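Local coordinates for probable phenazine-specific methyltransferase (Pseudomonas aeruginosa, PDB 2IP2) that transfers a methyl group from S-adenosyl-L-methionine to phenazine-1-carboxylate, giving 5-methylphenazine-1-carboxylate on the route to the virulence pigment pyocyanin, at the interface of chains A and B. Coordinates in Å, arbitrary orientation; residue numbers count along the deposited sequence, not the author numbering. Chains: chain A/B, Probable phenazine-specific methyltransferase.

Contact 1: the interface of chains A and B. Residues chain A 25, 84, 87-88, 95, 98-99; chain B 8-9, 12-13, 16.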
loop_
_atom_site.group_PDB
_atom_site.type_symbol
_atom_site.label_atom_id
_atom_site.label_comp_id
_atom_site.label_asym_id
_atom_site.label_seq_id
_atom_site.Cartn_x
_atom_site.Cartn_y
_atom_site.Cartn_z
ATOM N N VAL A 25 -3.836 7.657 4.438
ATOM C CA VAL A 25 -4.663 7.399 5.649
ATOM C C VAL A 25 -3.851 7.736 6.895
ATOM O O VAL A 25 -4.383 8.301 7.875
ATOM C CB VAL A 25 -5.160 5.870 5.619
ATOM C CG1 VAL A 25 -5.755 5.458 6.993
ATOM C CG2 VAL A 25 -6.152 5.726 4.515
ATOM N N THR A 84 -15.749 3.515 7.793
ATOM C CA THR A 84 -14.296 3.346 7.712
ATOM C C THR A 84 -13.568 4.482 8.494
ATOM O O THR A 84 -12.704 4.193 9.333
ATOM C CB THR A 84 -13.767 3.260 6.235
ATOM O OG1 THR A 84 -14.353 2.126 5.576
ATOM C CG2 THR A 84 -12.265 3.023 6.235
ATOM N N LEU A 87 -13.408 4.652 12.306
ATOM C CA LEU A 87 -12.351 3.835 12.908
ATOM C C LEU A 87 -11.031 4.565 13.086
ATOM O O LEU A 87 -10.116 4.070 13.768
ATOM C CB LEU A 87 -12.137 2.575 12.076
ATOM C CG LEU A 87 -13.252 1.524 12.135
ATOM C CD1 LEU A 87 -12.991 0.574 11.029
ATOM C CD2 LEU A 87 -13.131 0.796 13.459
ATOM N N LEU A 88 -10.910 5.739 12.475
ATOM C CA LEU A 88 -9.720 6.539 12.675
ATOM C C LEU A 88 -9.822 7.533 13.810
ATOM O O LEU A 88 -8.816 8.187 14.171
ATOM C CB LEU A 88 -9.336 7.289 11.375
ATOM C CG LEU A 88 -9.191 6.467 10.100
ATOM C CD1 LEU A 88 -9.033 7.429 8.955
ATOM C CD2 LEU A 88 -8.017 5.459 10.193
ATOM N N PHE A 95 -9.153 2.097 15.350
ATOM C CA PHE A 95 -7.859 1.689 14.753
ATOM C C PHE A 95 -6.811 2.805 14.776
ATOM O O PHE A 95 -5.676 2.638 14.270
ATOM C CB PHE A 95 -8.108 1.224 13.334
ATOM C CG PHE A 95 -8.768 -0.123 13.251
ATOM C CD1 PHE A 95 -9.474 -0.638 14.324
ATOM C CD2 PHE A 95 -8.665 -0.897 12.098
ATOM C CE1 PHE A 95 -10.091 -1.892 14.246
ATOM C CE2 PHE A 95 -9.272 -2.180 12.016
ATOM C CZ PHE A 95 -9.987 -2.664 13.086
ATOM N N MET A 98 -3.358 2.093 16.165
ATOM C CA MET A 98 -2.730 1.065 15.289
ATOM C C MET A 98 -2.213 1.719 13.986
ATOM O O MET A 98 -1.042 1.527 13.590
ATOM C CB MET A 98 -3.712 -0.073 14.974
ATOM C CG MET A 98 -3.081 -1.229 14.194
ATOM S SD MET A 98 -4.276 -2.222 13.316
ATOM C CE MET A 98 -4.691 -0.996 12.055
ATOM N N VAL A 99 -3.043 2.542 13.360
ATOM C CA VAL A 99 -2.618 3.274 12.123
ATOM C C VAL A 99 -1.320 4.073 12.343
ATOM O O VAL A 99 -0.389 4.063 11.517
ATOM C CB VAL A 99 -3.754 4.209 11.600
ATOM C CG1 VAL A 99 -3.248 5.178 10.481
ATOM C CG2 VAL A 99 -5.004 3.366 11.125
ATOM N N ALA B 8 -16.064 -2.648 7.150
ATOM C CA ALA B 8 -15.321 -1.385 7.304
ATOM C C ALA B 8 -13.925 -1.576 7.935
ATOM O O ALA B 8 -12.972 -0.957 7.484
ATOM C CB ALA B 8 -16.134 -0.361 8.086
ATOM N N ALA B 9 -13.824 -2.412 8.973
ATOM C CA ALA B 9 -12.539 -2.749 9.548
ATOM C C ALA B 9 -11.735 -3.532 8.514
ATOM O O ALA B 9 -10.542 -3.290 8.358
ATOM C CB ALA B 9 -12.707 -3.564 10.825
ATOM N N LEU B 12 -10.500 -1.107 5.813
ATOM C CA LEU B 12 -9.517 -0.226 6.363
ATOM C C LEU B 12 -8.179 -0.928 6.536
ATOM O O LEU B 12 -7.121 -0.343 6.311
ATOM C CB LEU B 12 -9.963 0.357 7.701
ATOM C CG LEU B 12 -8.924 1.293 8.324
ATOM C CD1 LEU B 12 -8.606 2.491 7.333
ATOM C CD2 LEU B 12 -9.372 1.766 9.655
ATOM N N ILE B 13 -8.212 -2.171 6.976
ATOM C CA ILE B 13 -6.975 -2.850 7.220
ATOM C C ILE B 13 -6.274 -3.122 5.889
ATOM O O ILE B 13 -5.038 -3.058 5.826
ATOM C CB ILE B 13 -7.203 -4.148 8.037
ATOM C CG1 ILE B 13 -7.520 -3.797 9.477
ATOM C CG2 ILE B 13 -5.987 -5.069 7.925
ATOM C CD1 ILE B 13 -6.272 -3.488 10.319
ATOM N N VAL B 16 -4.552 0.198 5.037
ATOM C CA VAL B 16 -3.416 0.408 5.972
ATOM C C VAL B 16 -2.203 -0.490 5.639
ATOM O O VAL B 16 -1.051 -0.010 5.591
ATOM C CB VAL B 16 -3.882 0.222 7.445
ATOM C CG1 VAL B 16 -2.642 0.216 8.451
ATOM C CG2 VAL B 16 -4.962 1.354 7.829
#
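B:Leu12 and A:Phe95 run past each other in opposite directions, with methyl CD2 of the leucine 3.7 Å from ring atom CD2 of the phenylalanine. CG of B:Leu12 stands anti to its backbone N (chi1 179°), which carries both methyls from helix 6-31 of chain B into a pocket of chain A. The branches divide the work: CD2 also meets CB of A:Leu87 and a methyl of A:Leu88, while CD1 reaches CG2 of A:Thr84 at 3.9 Å and CG1 of A:Val25. No polar bond spans this patch, and the threonine packs on B:Leu12 with its methyl CG2.

The next residue, B:Ile13, crosses A:Phe95 at about a right angle, its CG1 lying 3.5 Å from ring atom CE2. The ring tip CZ meets the methyl CB of B:Ala9 at 3.6 Å, and CD1 of A:Leu87 rests against the backbone CA of that alanine. B:Val16 extends the apolar seam to A:Val99. This hydrophobic socket joins the subunits of the homodimer. A:Met98, bent at its last torsion (chi3 71°), brings CE within 3.4 Å of B:Ile13 CD1, a close methyl-to-methyl fit.

Contact 2: the interface of chains A and B. Residues chain A 275, 285, 288-289, 298; chain B 60-61, 63.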
loop_
_atom_site.group_PDB
_atom_site.type_symbol
_atom_site.label_atom_id
_atom_site.label_comp_id
_atom_site.label_asym_id
_atom_site.label_seq_id
_atom_site.Cartn_x
_atom_site.Cartn_y
_atom_site.Cartn_z
ATOM N N ILE A 275 -2.555 -20.057 9.315
ATOM C CA ILE A 275 -2.600 -20.050 7.873
ATOM C C ILE A 275 -3.270 -21.365 7.406
ATOM O O ILE A 275 -2.839 -22.448 7.792
ATOM C CB ILE A 275 -1.144 -19.931 7.285
ATOM C CG1 ILE A 275 -0.321 -18.810 7.922
ATOM C CG2 ILE A 275 -1.157 -19.819 5.799
ATOM C CD1 ILE A 275 -0.848 -17.388 7.686
ATOM N N VAL A 285 -1.614 -14.377 4.987
ATOM C CA VAL A 285 -0.251 -14.553 4.579
ATOM C C VAL A 285 0.517 -13.208 4.622
ATOM O O VAL A 285 1.688 -13.181 4.973
ATOM C CB VAL A 285 -0.085 -15.423 3.288
ATOM C CG1 VAL A 285 -0.508 -16.867 3.621
ATOM C CG2 VAL A 285 -0.908 -14.940 2.078
ATOM N N ASP A 288 1.520 -12.918 8.028
ATOM C CA ASP A 288 2.659 -13.799 8.309
ATOM C C ASP A 288 4.009 -13.171 7.959
ATOM O O ASP A 288 4.960 -13.267 8.748
ATOM C CB ASP A 288 2.483 -15.089 7.545
ATOM C CG ASP A 288 3.687 -16.043 7.726
ATOM O OD1 ASP A 288 3.842 -16.536 8.856
ATOM O OD2 ASP A 288 4.427 -16.305 6.725
ATOM N N VAL A 289 4.068 -12.489 6.804
ATOM C CA VAL A 289 5.333 -11.872 6.392
ATOM C C VAL A 289 5.624 -10.689 7.299
ATOM O O VAL A 289 6.767 -10.462 7.719
ATOM C CB VAL A 289 5.394 -11.523 4.884
ATOM C CG1 VAL A 289 6.743 -10.858 4.560
ATOM C CG2 VAL A 289 5.311 -12.830 4.001
ATOM N N ARG A 298 6.558 -16.328 13.381
ATOM C CA ARG A 298 5.793 -16.907 12.269
ATOM C C ARG A 298 4.470 -17.522 12.738
ATOM O O ARG A 298 4.322 -17.825 13.912
ATOM C CB ARG A 298 6.599 -17.958 11.493
ATOM C CG ARG A 298 6.806 -19.312 12.182
ATOM C CD ARG A 298 8.031 -19.306 13.095
ATOM N NE ARG A 298 9.187 -18.544 12.577
ATOM C CZ ARG A 298 10.250 -19.073 11.956
ATOM N NH1 ARG A 298 10.339 -20.382 11.740
ATOM N NH2 ARG A 298 11.239 -18.286 11.540
ATOM N N ARG B 60 7.721 -18.155 2.424
ATOM C CA ARG B 60 6.741 -17.210 2.965
ATOM C C ARG B 60 6.480 -16.003 2.039
ATOM O O ARG B 60 5.345 -15.534 1.885
ATOM C CB ARG B 60 7.181 -16.786 4.355
ATOM C CG ARG B 60 7.184 -17.928 5.340
ATOM C CD ARG B 60 7.929 -17.561 6.650
ATOM N NE ARG B 60 7.174 -16.597 7.489
ATOM C CZ ARG B 60 7.604 -16.182 8.686
ATOM N NH1 ARG B 60 8.787 -16.586 9.115
ATOM N NH2 ARG B 60 6.868 -15.360 9.442
ATOM N N LEU B 61 7.538 -15.517 1.419
ATOM C CA LEU B 61 7.364 -14.398 0.473
ATOM C C LEU B 61 6.549 -14.861 -0.734
ATOM O O LEU B 61 5.661 -14.165 -1.221
ATOM C CB LEU B 61 8.723 -13.878 0.061
ATOM C CG LEU B 61 8.724 -12.884 -1.113
ATOM C CD1 LEU B 61 7.897 -11.679 -0.693
ATOM C CD2 LEU B 61 10.191 -12.500 -1.441
ATOM N N ARG B 63 4.443 -17.593 -0.915
ATOM C CA ARG B 63 3.084 -17.829 -0.466
ATOM C C ARG B 63 2.265 -16.547 -0.525
ATOM O O ARG B 63 1.128 -16.559 -1.011
ATOM C CB ARG B 63 3.081 -18.350 0.974
ATOM C CG ARG B 63 1.758 -18.927 1.388
ATOM C CD ARG B 63 1.856 -19.690 2.737
ATOM N NE ARG B 63 2.630 -19.008 3.785
ATOM C CZ ARG B 63 2.824 -19.517 5.005
ATOM N NH1 ARG B 63 2.313 -20.717 5.328
ATOM N NH2 ARG B 63 3.511 -18.855 5.920
HETATM O O HOH W 1 3.480 -16.296 4.101
HETATM O O HOH W 2 4.963 -18.907 8.816
HETATM O O HOH W 3 10.611 -15.927 11.175
#
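Carboxylate oxygen OD2 of A:Asp288 is gripped by two arginines of chain B arriving from opposite faces of its plane. CG of A:Asp288 is anti to its backbone N (chi1 177°), which extends the carboxylate toward them. B:Arg60 NE reaches OD2 on the syn side, but tilted out of the carboxylate plane, at 2.9 Å with 155° at the hydrogen, and B:Arg63 NH2 comes from well above the carboxylate, 72° out of its plane, at 2.8 Å. Both are salt bridges, and in each the oxygen lies in the plane of the guanidinium that donates to it. The carboxylate is nearly perpendicular to the guanidinium of B:Arg63 and less steeply turned to that of B:Arg60.

B:Arg60 presents its NE and NH2 side-on: NH2 also donates to the backbone O of A:Asp288 at 2.9 Å, tying the arginine to helix 282-295 as well as to the side chain. CB of A:Arg298, a poorly ordered residue, lies over the rim of one face of that guanidinium. Water 1 links OD2 of A:Asp288 (2.8 Å) to NE of B:Arg63 (2.9 Å) and to the backbone O of B:Arg60; water 2 bridges OD1 to B:Arg63 NH2. Two positive groups around one acid would be expected to favour its ionised form. Beside the polar cluster, CG1 of A:Val285 packs on CD of B:Arg63 at 3.8 Å, and A:Ile275 CG2 touches NH1 of B:Arg63. Through this charged clamp, helix 55-67 of one subunit's dimerisation domain is fastened to the methyltransferase domain of the other.

Contact 3: the interface of chains A and B. Residues chain A 110-111, 113-114, 117; chain B 23-24, 27, 30, 61.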
loop_
_atom_site.group_PDB
_atom_site.type_symbol
_atom_site.label_atom_id
_atom_site.label_comp_id
_atom_site.label_asym_id
_atom_site.label_seq_id
_atom_site.Cartn_x
_atom_site.Cartn_y
_atom_site.Cartn_z
ATOM N N TRP A 110 9.557 -1.770 7.477
ATOM C CA TRP A 110 9.322 -2.309 6.159
ATOM C C TRP A 110 10.148 -1.653 5.074
ATOM O O TRP A 110 10.090 -2.038 3.891
ATOM C CB TRP A 110 7.816 -2.252 5.825
ATOM C CG TRP A 110 7.058 -3.406 6.259
ATOM C CD1 TRP A 110 6.321 -3.555 7.411
ATOM C CD2 TRP A 110 6.863 -4.613 5.494
ATOM N NE1 TRP A 110 5.697 -4.802 7.417
ATOM C CE2 TRP A 110 6.002 -5.450 6.246
ATOM C CE3 TRP A 110 7.357 -5.064 4.252
ATOM C CZ2 TRP A 110 5.621 -6.717 5.815
ATOM C CZ3 TRP A 110 6.987 -6.377 3.823
ATOM C CH2 TRP A 110 6.130 -7.163 4.613
ATOM N N THR A 111 10.932 -0.644 5.431
ATOM C CA THR A 111 11.817 -0.022 4.438
ATOM C C THR A 111 12.936 -1.019 4.003
ATOM O O THR A 111 13.048 -1.305 2.832
ATOM C CB THR A 111 12.325 1.332 4.955
ATOM O OG1 THR A 111 11.182 2.173 5.040
ATOM C CG2 THR A 111 13.390 1.962 4.028
ATOM N N ALA A 113 13.085 -4.109 3.686
ATOM C CA ALA A 113 12.467 -5.414 3.585
ATOM C C ALA A 113 13.347 -6.388 2.754
ATOM O O ALA A 113 13.361 -7.603 2.999
ATOM C CB ALA A 113 11.098 -5.263 2.927
ATOM N N CYS A 114 14.028 -5.862 1.740
ATOM C CA CYS A 114 14.874 -6.740 0.886
ATOM C C CYS A 114 16.010 -7.349 1.711
ATOM O O CYS A 114 16.147 -8.553 1.780
ATOM C CB CYS A 114 15.385 -5.964 -0.321
ATOM S SG CYS A 114 16.221 -7.082 -1.501
ATOM N N LEU A 117 14.612 -10.009 4.222
ATOM C CA LEU A 117 14.238 -11.341 3.752
ATOM C C LEU A 117 15.456 -12.153 3.268
ATOM O O LEU A 117 15.415 -13.398 3.281
ATOM C CB LEU A 117 13.202 -11.262 2.584
ATOM C CG LEU A 117 11.806 -10.851 3.160
ATOM C CD1 LEU A 117 10.881 -10.064 2.200
ATOM C CD2 LEU A 117 11.102 -12.086 3.853
ATOM N N ARG B 23 5.919 -3.292 -0.725
ATOM C CA ARG B 23 7.272 -3.649 -0.394
ATOM C C ARG B 23 7.627 -5.033 -0.905
ATOM O O ARG B 23 8.736 -5.226 -1.438
ATOM C CB ARG B 23 7.560 -3.547 1.099
ATOM C CG ARG B 23 7.270 -2.181 1.739
ATOM C CD ARG B 23 7.948 -1.074 0.869
ATOM N NE ARG B 23 9.415 -0.962 1.080
ATOM C CZ ARG B 23 10.276 -0.369 0.257
ATOM N NH1 ARG B 23 9.883 0.176 -0.925
ATOM N NH2 ARG B 23 11.575 -0.335 0.598
ATOM N N CYS B 24 6.702 -5.972 -0.732
ATOM C CA CYS B 24 6.936 -7.347 -1.126
ATOM C C CYS B 24 7.118 -7.463 -2.678
ATOM O O CYS B 24 7.950 -8.263 -3.166
ATOM C CB CYS B 24 5.741 -8.162 -0.698
ATOM S SG CYS B 24 5.762 -8.584 1.076
ATOM N N VAL B 27 10.538 -6.126 -3.349
ATOM C CA VAL B 27 11.584 -7.112 -3.046
ATOM C C VAL B 27 11.630 -8.202 -4.096
ATOM O O VAL B 27 12.726 -8.544 -4.563
ATOM C CB VAL B 27 11.361 -7.773 -1.674
ATOM C CG1 VAL B 27 12.431 -8.871 -1.427
ATOM C CG2 VAL B 27 11.399 -6.729 -0.547
ATOM N N ARG B 30 13.605 -6.528 -6.985
ATOM C CA ARG B 30 15.024 -6.407 -6.686
ATOM C C ARG B 30 15.725 -7.749 -6.781
ATOM O O ARG B 30 16.851 -7.798 -7.248
ATOM C CB ARG B 30 15.202 -5.933 -5.263
ATOM C CG ARG B 30 14.981 -4.487 -5.070
ATOM C CD ARG B 30 16.299 -3.641 -5.225
ATOM N NE ARG B 30 17.429 -4.088 -4.389
ATOM C CZ ARG B 30 17.625 -3.786 -3.103
ATOM N NH1 ARG B 30 16.743 -3.038 -2.411
ATOM N NH2 ARG B 30 18.728 -4.243 -2.488
ATOM N N LEU B 61 7.538 -15.517 1.419
ATOM C CA LEU B 61 7.364 -14.398 0.473
ATOM C C LEU B 61 6.549 -14.861 -0.734
ATOM O O LEU B 61 5.661 -14.165 -1.221
ATOM C CB LEU B 61 8.723 -13.878 0.061
ATOM C CG LEU B 61 8.724 -12.884 -1.113
ATOM C CD1 LEU B 61 7.897 -11.679 -0.693
ATOM C CD2 LEU B 61 10.191 -12.500 -1.441
#
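The guanidinium of B:Arg30 has the sulfur of A:Cys114 over the centre of one face, 3.8 Å above the plane, whereas the guanidinium of B:Arg23 is used at its edge, where the carbonyl oxygens of A:Trp110 and A:Thr111 lie in plane. NE of B:Arg23 donates to A:Trp110 O at 3.1 Å, nearly straight (165° at the hydrogen), from a position tilted off that carbonyl's plane. NH2 of B:Arg23 donates to A:Thr111 O at 2.8 Å, in the carbonyl plane and on a lone pair. Bends at chi2 and chi3 (-78° at the latter) fold the arginine back so that one edge serves two successive carbonyls.

The A:Trp110 and B:Arg23 side chains run antiparallel, the indole and guanidinium planes being 75° apart. The benzo-ring atoms do the touching: CE3 meets CB of B:Arg23 at 3.5 Å, and CZ3 meets SG of B:Cys24 at 3.7 Å. B:Val27 fits against the start of helix 113-119, its CG2 3.6 Å from the backbone N of A:Cys114 and 3.8 Å from CB of A:Ala113, while CG1 approaches CD1 of A:Leu117. The patch docks helix 6-31 of one subunit on the turn leading into helix 113-119 of the other, adding arginine-to-carbonyl hydrogen bonds to the apolar packing of the homodimer.

Contacts 1 and 3 lie about 23 Å apart between the centres of their C-alpha atoms, yet both use helix 6-31 of chain B, near its start in contact 1 and in its later turns in contact 3. By the same C-alpha centres, contact 2 is about 22 Å from contact 1 and about 13 Å from contact 3; contacts 2 and 3 share B:Leu61 on helix 55-67. Two helices of chain B thus engage chain A from the apolar socket to the charged clamp. Because the interface is two-fold symmetric, each contact occurs twice, consistent with intertwined subunits in which each methyltransferase domain is braced by its partner's dimerisation domain.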